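Local coordinates for ABC transporter, periplasmic solute-binding protein (PDB 4WED) that probably binds a small solute, perhaps a peptide or a nickel complex, in the periplasm and delivers it to an ABC transporter for uptake, at residues A56-Q61 with Y165-R170; I60-F65 with E513-Y518. One frame throughout, in Å; residues are numbered along the deposited sequence.

Contact 1: residues A56-Q61 with Y165-R170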
ATOM      1  N   ALA A  56      10.975   3.737  13.720  1.00 73.68           N
ATOM      2  CA  ALA A  56       9.702   3.612  14.424  1.00 72.68           C
ATOM      3  C   ALA A  56       8.670   2.786  13.680  1.00 73.05           C
ATOM      4  O   ALA A  56       8.765   2.575  12.470  1.00 72.62           O
ATOM      5  CB  ALA A  56       9.115   4.979  14.719  1.00 69.28           C
ATOM      6  N   ILE A  57       7.676   2.329  14.432  1.00 73.29           N
ATOM      7  CA  ILE A  57       6.408   1.913  13.854  1.00 72.16           C
ATOM      8  C   ILE A  57       5.695   3.175  13.341  1.00 65.84           C
ATOM      9  O   ILE A  57       5.384   4.066  14.117  1.00 65.06           O
ATOM     10  CB  ILE A  57       5.489   1.213  14.890  1.00 71.49           C
ATOM     11  CG1 ILE A  57       6.148  -0.041  15.458  1.00 71.86           C
ATOM     12  CG2 ILE A  57       4.132   0.868  14.259  1.00 66.28           C
ATOM     13  CD1 ILE A  57       5.313  -0.719  16.524  1.00 76.19           C
ATOM     14  N   TRP A  58       5.424   3.212  12.035  1.00 65.37           N
ATOM     15  CA  TRP A  58       4.810   4.376  11.356  1.00 60.42           C
ATOM     16  C   TRP A  58       3.510   4.828  12.007  1.00 58.09           C
ATOM     17  O   TRP A  58       3.313   6.000  12.273  1.00 61.02           O
ATOM     18  CB  TRP A  58       4.553   4.072   9.883  1.00 57.26           C
ATOM     19  CG  TRP A  58       5.800   3.762   9.086  1.00 59.79           C
ATOM     20  CD1 TRP A  58       6.622   4.644   8.481  1.00 57.79           C
ATOM     21  CD2 TRP A  58       6.323   2.458   8.787  1.00 60.64           C
ATOM     22  NE1 TRP A  58       7.653   3.988   7.844  1.00 58.44           N
ATOM     23  CE2 TRP A  58       7.480   2.643   8.000  1.00 59.18           C
ATOM     24  CE3 TRP A  58       5.913   1.154   9.102  1.00 59.05           C
ATOM     25  CZ2 TRP A  58       8.250   1.580   7.541  1.00 61.89           C
ATOM     26  CZ3 TRP A  58       6.675   0.086   8.651  1.00 61.54           C
ATOM     27  CH2 TRP A  58       7.842   0.308   7.876  1.00 65.29           C
ATOM     28  N   ALA A  59       2.622   3.886  12.279  1.00 58.09           N
ATOM     29  CA  ALA A  59       1.348   4.214  12.877  1.00 56.06           C
ATOM     30  C   ALA A  59       1.458   4.991  14.187  1.00 55.94           C
ATOM     31  O   ALA A  59       0.575   5.747  14.544  1.00 60.28           O
ATOM     32  CB  ALA A  59       0.560   2.939  13.081  1.00 56.87           C
ATOM     33  N   ILE A  60       2.552   4.824  14.900  1.00 56.84           N
ATOM     34  CA  ILE A  60       2.766   5.562  16.162  1.00 60.67           C
ATOM     35  C   ILE A  60       3.119   6.980  15.878  1.00 62.24           C
ATOM     36  O   ILE A  60       2.588   7.883  16.523  1.00 60.68           O
ATOM     37  CB  ILE A  60       3.941   4.988  16.990  1.00 63.45           C
ATOM     38  CG1 ILE A  60       3.710   3.508  17.338  1.00 66.38           C
ATOM     39  CG2 ILE A  60       4.144   5.768  18.280  1.00 65.58           C
ATOM     40  CD1 ILE A  60       2.444   3.202  18.127  1.00 69.70           C
ATOM     41  N   GLN A  61       3.954   7.182  14.874  1.00 65.10           N
ATOM     42  CA  GLN A  61       4.358   8.504  14.426  1.00 61.39           C
ATOM     43  C   GLN A  61       3.142   9.270  13.973  1.00 58.48           C
ATOM     44  O   GLN A  61       3.026  10.454  14.187  1.00 57.58           O
ATOM     45  CB  GLN A  61       5.365   8.392  13.295  1.00 59.64           C
ATOM     46  CG  GLN A  61       6.791   8.254  13.761  1.00 60.12           C
ATOM     47  CD  GLN A  61       7.675   7.588  12.752  1.00 63.93           C
ATOM     48  OE1 GLN A  61       7.319   6.592  12.163  1.00 66.52           O
ATOM     49  NE2 GLN A  61       8.841   8.140  12.551  1.00 67.76           N
ATOM     50  N   TYR A 165       3.215  11.228   3.225  1.00 49.90           N
ATOM     51  CA  TYR A 165       3.803  10.074   3.897  1.00 53.64           C
ATOM     52  C   TYR A 165       3.986  10.305   5.395  1.00 55.62           C
ATOM     53  O   TYR A 165       4.014  11.441   5.875  1.00 53.36           O
ATOM     54  CB  TYR A 165       5.182   9.741   3.324  1.00 55.41           C
ATOM     55  CG  TYR A 165       5.236   9.163   1.943  1.00 53.60           C
ATOM     56  CD1 TYR A 165       4.095   9.025   1.146  1.00 52.94           C
ATOM     57  CD2 TYR A 165       6.473   8.828   1.386  1.00 54.34           C
ATOM     58  CE1 TYR A 165       4.193   8.553  -0.151  1.00 53.28           C
ATOM     59  CE2 TYR A 165       6.571   8.343   0.094  1.00 52.44           C
ATOM     60  CZ  TYR A 165       5.440   8.225  -0.671  1.00 53.14           C
ATOM     61  OH  TYR A 165       5.563   7.722  -1.941  1.00 58.44           O
ATOM     62  N   THR A 166       4.133   9.197   6.104  1.00 59.34           N
ATOM     63  CA  THR A 166       4.274   9.213   7.550  1.00 61.67           C
ATOM     64  C   THR A 166       5.643   9.798   7.807  1.00 59.47           C
ATOM     65  O   THR A 166       5.791  10.653   8.627  1.00 56.22           O
ATOM     66  CB  THR A 166       4.075   7.816   8.195  1.00 61.50           C
ATOM     67  OG1 THR A 166       2.691   7.418   8.057  1.00 62.93           O
ATOM     68  CG2 THR A 166       4.412   7.842   9.718  1.00 62.52           C
ATOM     69  N   ARG A 167       6.646   9.357   7.071  1.00 63.42           N
ATOM     70  CA  ARG A 167       7.981   9.923   7.190  1.00 65.06           C
ATOM     71  C   ARG A 167       8.594   9.990   5.807  1.00 62.22           C
ATOM     72  O   ARG A 167       8.243   9.182   4.966  1.00 59.48           O
ATOM     73  CB  ARG A 167       8.838   9.038   8.081  1.00 66.67           C
ATOM     74  CG  ARG A 167       9.003   7.638   7.536  1.00 68.84           C
ATOM     75  CD  ARG A 167      10.093   6.877   8.250  1.00 75.80           C
ATOM     76  NE  ARG A 167       9.623   6.379   9.529  1.00 73.55           N
ATOM     77  CZ  ARG A 167       9.716   5.122   9.925  1.00 71.83           C
ATOM     78  NH1 ARG A 167      10.271   4.213   9.152  1.00 69.42           N
ATOM     79  NH2 ARG A 167       9.246   4.786  11.101  1.00 72.79           N
ATOM     80  N   PRO A 168       9.513  10.918   5.544  1.00 64.46           N
ATOM     81  CA  PRO A 168      10.034  11.917   6.486  1.00 63.56           C
ATOM     82  C   PRO A 168       9.344  13.275   6.427  1.00 59.23           C
ATOM     83  O   PRO A 168       9.857  14.274   6.920  1.00 61.88           O
ATOM     84  CB  PRO A 168      11.448  12.110   5.968  1.00 64.37           C
ATOM     85  CG  PRO A 168      11.273  12.063   4.496  1.00 64.67           C
ATOM     86  CD  PRO A 168      10.234  10.993   4.259  1.00 66.06           C
ATOM     87  N   THR A 169       8.151  13.290   5.879  1.00 57.08           N
ATOM     88  CA  THR A 169       7.500  14.523   5.491  1.00 58.73           C
ATOM     89  C   THR A 169       6.742  15.298   6.559  1.00 58.05           C
ATOM     90  O   THR A 169       5.916  16.155   6.210  1.00 58.22           O
ATOM     91  CB  THR A 169       6.490  14.170   4.402  1.00 54.53           C
ATOM     92  OG1 THR A 169       5.732  13.025   4.830  1.00 56.57           O
ATOM     93  CG2 THR A 169       7.234  13.830   3.169  1.00 54.81           C
ATOM     94  N   ARG A 170       6.975  15.017   7.834  1.00 55.78           N
ATOM     95  CA  ARG A 170       6.122  15.614   8.860  1.00 56.19           C
ATOM     96  C   ARG A 170       6.891  16.534   9.762  1.00 54.12           C
ATOM     97  O   ARG A 170       8.106  16.590   9.665  1.00 61.65           O
ATOM     98  CB  ARG A 170       5.349  14.537   9.600  1.00 57.28           C
ATOM     99  CG  ARG A 170       4.632  13.630   8.602  1.00 58.45           C
ATOM    100  CD  ARG A 170       3.496  12.860   9.237  1.00 53.37           C
ATOM    101  NE  ARG A 170       2.752  12.124   8.241  1.00 51.81           N
ATOM    102  CZ  ARG A 170       1.635  11.440   8.510  1.00 55.00           C
ATOM    103  NH1 ARG A 170       1.149  11.391   9.762  1.00 52.96           N
ATOM    104  NH2 ARG A 170       1.001  10.794   7.537  1.00 53.84           N
TER
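The indole of Trp58 and the guanidinium of Arg167 lie partly over one another, their planes 33° apart. Arg167 NH2 stands 3.6 Å above one face of the ring, displaced toward its rim, with Trp58 NE1 above a face of the guanidinium in return, while Arg167 CG lies at the indole edge in the ring plane. NE1 and NH1 are both donors, so their closeness is contact and not bonding. At the guanidinium edge Ala56 O and Gln61 OE1 share one nitrogen: NH2 donates to Ala56 O over 2.6 Å and to Gln61 OE1 over 2.8 Å, both bonds somewhat bent. Ala56 O lies in the guanidinium plane, although the donor stands 44° out of that carbonyl's own plane. The arginine chain is bent at chi3 (79°), which places NE, and CZ beyond it lies close to Trp58 NE1. Gln61 suits its place because its amide faces two ways, OE1 accepting from Arg167 and NE2 reaching Leu49 O in a weak bond. Beside this, Thr166 CG2 packs on Trp58 CB (3.8 Å) and Gln61 CB (3.7 Å), while its hydroxyl bonds to Tyr514 O and lies over a face of the Arg170 guanidinium. Thr166 N and Arg167 N hold a glycerol, probably from the crystallisation liquor. An alanine in place of Arg167 would probably leave Ala56 O and Gln61 OE1 without this donor and open a gap over the Trp58 face. In this family 5 solute-binding protein, the short helix 58-61 and the residues leading into it are thus joined to the loop after helix 159-162, and the positive group, held by two neutral oxygens, is likely to keep its charge.

Contact 2: residues I60-F65 with E513-Y518; sequences IQDLMF and EYDMPY. With NA (sodium ion), chain B.
Asp62 OD2 is gripped twice. It coordinates the sodium ion at 2.3 Å. Met516 N donates a hydrogen bond to Asp62 OD2 over 3.1 Å from the anti side, 16° out of the carboxylate plane. With CG anti to the backbone N (chi1 -177°), the carboxylate of Asp62 reaches across to the loop, and OD1 is a second metal ligand, at 2.7 Å from the sodium. Asp62 OD1 also accepts from Arg170. Asp515 adds OD1 from the other segment; its OD2 is kept by Thr512. The two carboxylates, their planes 64° apart, bring OD2 of Asp62 within 3.2 Å of OD1 of Asp515, a closeness that the shared cation probably makes tolerable. Three waters complete the site. One of them donates to Met516 O, the same carbonyl that receives Tyr518 N in an inverse gamma turn centred on Pro517, in the loop that leads to strand 522-523. Apolar packing flanks the ion site. Met516, present as selenomethionine and bent at chi2 and chi3, lays CE against Ile60 CD1 (3.7 Å), and Leu63 CD2 lies against both Met516 CG and Tyr518 CD2, the latter 3.9 Å away. An apolar leucine suits the place, with Phe204 of strand 201-206 also against its side chain.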
ATOM      1  N   ILE A  60       2.552   4.824  14.900  1.00 56.84           N
ATOM      2  CA  ILE A  60       2.766   5.562  16.162  1.00 60.67           C
ATOM      3  C   ILE A  60       3.119   6.980  15.878  1.00 62.24           C
ATOM      4  O   ILE A  60       2.588   7.883  16.523  1.00 60.68           O
ATOM      5  CB  ILE A  60       3.941   4.988  16.990  1.00 63.45           C
ATOM      6  CG1 ILE A  60       3.710   3.508  17.338  1.00 66.38           C
ATOM      7  CG2 ILE A  60       4.144   5.768  18.280  1.00 65.58           C
ATOM      8  CD1 ILE A  60       2.444   3.202  18.127  1.00 69.70           C
ATOM      9  N   GLN A  61       3.954   7.182  14.874  1.00 65.10           N
ATOM     10  CA  GLN A  61       4.358   8.504  14.426  1.00 61.39           C
ATOM     11  C   GLN A  61       3.142   9.270  13.973  1.00 58.48           C
ATOM     12  O   GLN A  61       3.026  10.454  14.187  1.00 57.58           O
ATOM     13  CB  GLN A  61       5.365   8.392  13.295  1.00 59.64           C
ATOM     14  CG  GLN A  61       6.791   8.254  13.761  1.00 60.12           C
ATOM     15  CD  GLN A  61       7.675   7.588  12.752  1.00 63.93           C
ATOM     16  OE1 GLN A  61       7.319   6.592  12.163  1.00 66.52           O
ATOM     17  NE2 GLN A  61       8.841   8.140  12.551  1.00 67.76           N
ATOM     18  N   ASP A  62       2.216   8.556  13.363  1.00 61.82           N
ATOM     19  CA  ASP A  62       0.998   9.139  12.855  1.00 57.28           C
ATOM     20  C   ASP A  62       0.135   9.717  13.957  1.00 59.58           C
ATOM     21  O   ASP A  62      -0.736  10.521  13.699  1.00 55.49           O
ATOM     22  CB  ASP A  62       0.244   8.114  12.036  1.00 59.41           C
ATOM     23  CG  ASP A  62      -0.991   8.666  11.419  1.00 57.28           C
ATOM     24  OD1 ASP A  62      -0.966   9.742  10.824  1.00 52.74           O
ATOM     25  OD2 ASP A  62      -2.007   8.003  11.534  1.00 59.43           O
ATOM     26  N   LEU A  63       0.368   9.278  15.182  1.00 57.56           N
ATOM     27  CA  LEU A  63      -0.322   9.802  16.356  1.00 64.10           C
ATOM     28  C   LEU A  63      -0.104  11.268  16.704  1.00 61.69           C
ATOM     29  O   LEU A  63      -1.004  11.926  17.159  1.00 61.86           O
ATOM     30  CB  LEU A  63       0.027   8.959  17.566  1.00 67.96           C
ATOM     31  CG  LEU A  63      -0.618   7.596  17.520  1.00 67.44           C
ATOM     32  CD1 LEU A  63      -0.012   6.730  18.596  1.00 69.48           C
ATOM     33  CD2 LEU A  63      -2.106   7.773  17.724  1.00 73.70           C
HETATM   34  N   MSE A  64       1.108  11.754  16.537  1.00 61.10           N
HETATM   35  CA  MSE A  64       1.476  13.124  16.901  1.00 65.15           C
HETATM   36  C   MSE A  64       2.101  13.895  15.787  1.00 60.86           C
HETATM   37  O   MSE A  64       2.250  15.107  15.900  1.00 68.51           O
HETATM   38  CB  MSE A  64       2.449  13.116  18.105  1.00 71.38           C
HETATM   39  CG  MSE A  64       3.898  12.796  17.748  1.00 76.02           C
HETATM   40 SE   MSE A  64       4.195  10.858  17.476  1.00 95.03          SE
HETATM   41  CE  MSE A  64       4.001  10.364  19.392  1.00 77.68           C
ATOM     42  N   PHE A  65       2.522  13.230  14.722  1.00 58.61           N
ATOM     43  CA  PHE A  65       3.086  13.960  13.594  1.00 56.86           C
ATOM     44  C   PHE A  65       2.064  14.146  12.490  1.00 55.47           C
ATOM     45  O   PHE A  65       1.265  13.256  12.180  1.00 57.37           O
ATOM     46  CB  PHE A  65       4.425  13.348  13.138  1.00 55.47           C
ATOM     47  CG  PHE A  65       5.517  13.427  14.214  1.00 56.20           C
ATOM     48  CD1 PHE A  65       5.993  14.667  14.657  1.00 59.44           C
ATOM     49  CD2 PHE A  65       6.071  12.291  14.757  1.00 55.51           C
ATOM     50  CE1 PHE A  65       6.998  14.750  15.608  1.00 60.24           C
ATOM     51  CE2 PHE A  65       7.066  12.363  15.725  1.00 59.22           C
ATOM     52  CZ  PHE A  65       7.520  13.599  16.160  1.00 61.01           C
ATOM     53  N   GLU A 513      -1.480   1.286   5.634  1.00 55.33           N
ATOM     54  CA  GLU A 513      -0.885   0.479   6.666  1.00 53.37           C
ATOM     55  C   GLU A 513       0.093   1.285   7.522  1.00 54.40           C
ATOM     56  O   GLU A 513       0.768   0.719   8.383  1.00 53.24           O
ATOM     57  CB  GLU A 513      -0.156  -0.702   6.025  1.00 54.51           C
ATOM     58  CG  GLU A 513      -1.059  -1.769   5.390  1.00 57.60           C
ATOM     59  CD  GLU A 513      -2.151  -2.348   6.317  1.00 62.60           C
ATOM     60  OE1 GLU A 513      -2.049  -2.336   7.591  1.00 62.78           O
ATOM     61  OE2 GLU A 513      -3.173  -2.791   5.761  1.00 70.13           O
ATOM     62  N   TYR A 514       0.184   2.596   7.283  1.00 54.64           N
ATOM     63  CA  TYR A 514       1.182   3.443   7.989  1.00 56.06           C
ATOM     64  C   TYR A 514       0.484   4.418   8.951  1.00 58.48           C
ATOM     65  O   TYR A 514       1.136   5.216   9.630  1.00 54.80           O
ATOM     66  CB  TYR A 514       2.112   4.131   6.966  1.00 51.35           C
ATOM     67  CG  TYR A 514       2.676   3.122   6.020  1.00 50.37           C
ATOM     68  CD1 TYR A 514       3.676   2.264   6.425  1.00 55.65           C
ATOM     69  CD2 TYR A 514       2.161   2.968   4.729  1.00 54.55           C
ATOM     70  CE1 TYR A 514       4.206   1.307   5.575  1.00 55.62           C
ATOM     71  CE2 TYR A 514       2.651   1.999   3.849  1.00 52.73           C
ATOM     72  CZ  TYR A 514       3.685   1.170   4.282  1.00 55.23           C
ATOM     73  OH  TYR A 514       4.187   0.181   3.456  1.00 54.20           O
ATOM     74  N   ASP A 515      -0.851   4.294   8.986  1.00 60.08           N
ATOM     75  CA  ASP A 515      -1.749   5.112   9.785  1.00 62.04           C
ATOM     76  C   ASP A 515      -2.249   4.306  10.955  1.00 59.44           C
ATOM     77  O   ASP A 515      -2.471   3.121  10.809  1.00 56.14           O
ATOM     78  CB  ASP A 515      -3.020   5.439   8.997  1.00 64.22           C
ATOM     79  CG  ASP A 515      -2.816   6.512   7.966  1.00 68.04           C
ATOM     80  OD1 ASP A 515      -2.450   7.660   8.347  1.00 67.89           O
ATOM     81  OD2 ASP A 515      -3.071   6.205   6.770  1.00 74.45           O
HETATM   82  N   MSE A 516      -2.538   5.002  12.054  1.00 60.60           N
HETATM   83  CA  MSE A 516      -3.260   4.454  13.177  1.00 62.98           C
HETATM   84  C   MSE A 516      -4.716   4.870  13.138  1.00 61.10           C
HETATM   85  O   MSE A 516      -5.032   6.046  13.224  1.00 56.84           O
HETATM   86  CB  MSE A 516      -2.614   5.047  14.409  1.00 70.23           C
HETATM   87  CG  MSE A 516      -3.251   4.494  15.690  1.00 75.72           C
HETATM   88 SE   MSE A 516      -2.730   2.605  15.982  1.00 93.19          SE
HETATM   89  CE  MSE A 516      -0.926   2.655  16.793  1.00 85.59           C
ATOM     90  N   PRO A 517      -5.635   3.901  13.073  1.00 60.45           N
ATOM     91  CA  PRO A 517      -7.054   4.212  13.004  1.00 60.24           C
ATOM     92  C   PRO A 517      -7.670   4.590  14.353  1.00 62.91           C
ATOM     93  O   PRO A 517      -8.479   3.841  14.905  1.00 64.37           O
ATOM     94  CB  PRO A 517      -7.668   2.898  12.469  1.00 60.90           C
ATOM     95  CG  PRO A 517      -6.741   1.841  12.987  1.00 63.47           C
ATOM     96  CD  PRO A 517      -5.384   2.454  13.184  1.00 61.92           C
ATOM     97  N   TYR A 518      -7.289   5.749  14.876  1.00 64.67           N
ATOM     98  CA  TYR A 518      -7.863   6.279  16.128  1.00 62.14           C
ATOM     99  C   TYR A 518      -9.079   7.172  15.866  1.00 62.30           C
ATOM    100  O   TYR A 518      -9.830   7.523  16.798  1.00 63.03           O
ATOM    101  CB  TYR A 518      -6.823   7.085  16.899  1.00 62.71           C
ATOM    102  CG  TYR A 518      -6.306   8.279  16.147  1.00 60.62           C
ATOM    103  CD1 TYR A 518      -6.969   9.501  16.181  1.00 59.97           C
ATOM    104  CD2 TYR A 518      -5.166   8.176  15.364  1.00 62.21           C
ATOM    105  CE1 TYR A 518      -6.488  10.591  15.458  1.00 59.68           C
ATOM    106  CE2 TYR A 518      -4.677   9.255  14.639  1.00 60.12           C
ATOM    107  CZ  TYR A 518      -5.337  10.460  14.693  1.00 59.62           C
ATOM    108  OH  TYR A 518      -4.838  11.512  13.947  1.00 63.89           O
TER
HETATM  109 NA    NA B 601      -3.468   9.087  10.057  1.00 63.85          NA
HETATM  110  O   HOH W   1      -5.023   7.580  11.181  1.00 63.11           O
HETATM  111  O   HOH W   2      -2.233  10.607   8.396  1.00 60.52           O
HETATM  112  O   HOH W   3      -3.252  10.526  11.541  1.00 68.67           O

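Contacts 1 and 2 start from the same piece of chain, share Ile60 and Gln61, and lie with centres about 7 Å apart. Contact 1 is the more buried and relies on an arginine bonded to neutral oxygens beside an indole; contact 2, only partly buried, gathers two negative carboxylates round a hydrated sodium ion, with an apolar patch alongside. A salt bridge from Arg170 NH1 to Asp62 OD1, 2.9 Å long, joins them, so that loop 165-170 supplies a positive charge to the metal site. The ring of Tyr514 also meets Trp58 edge-to-face. Helix 58-61 and the residues following it therefore bring together loops far apart in sequence.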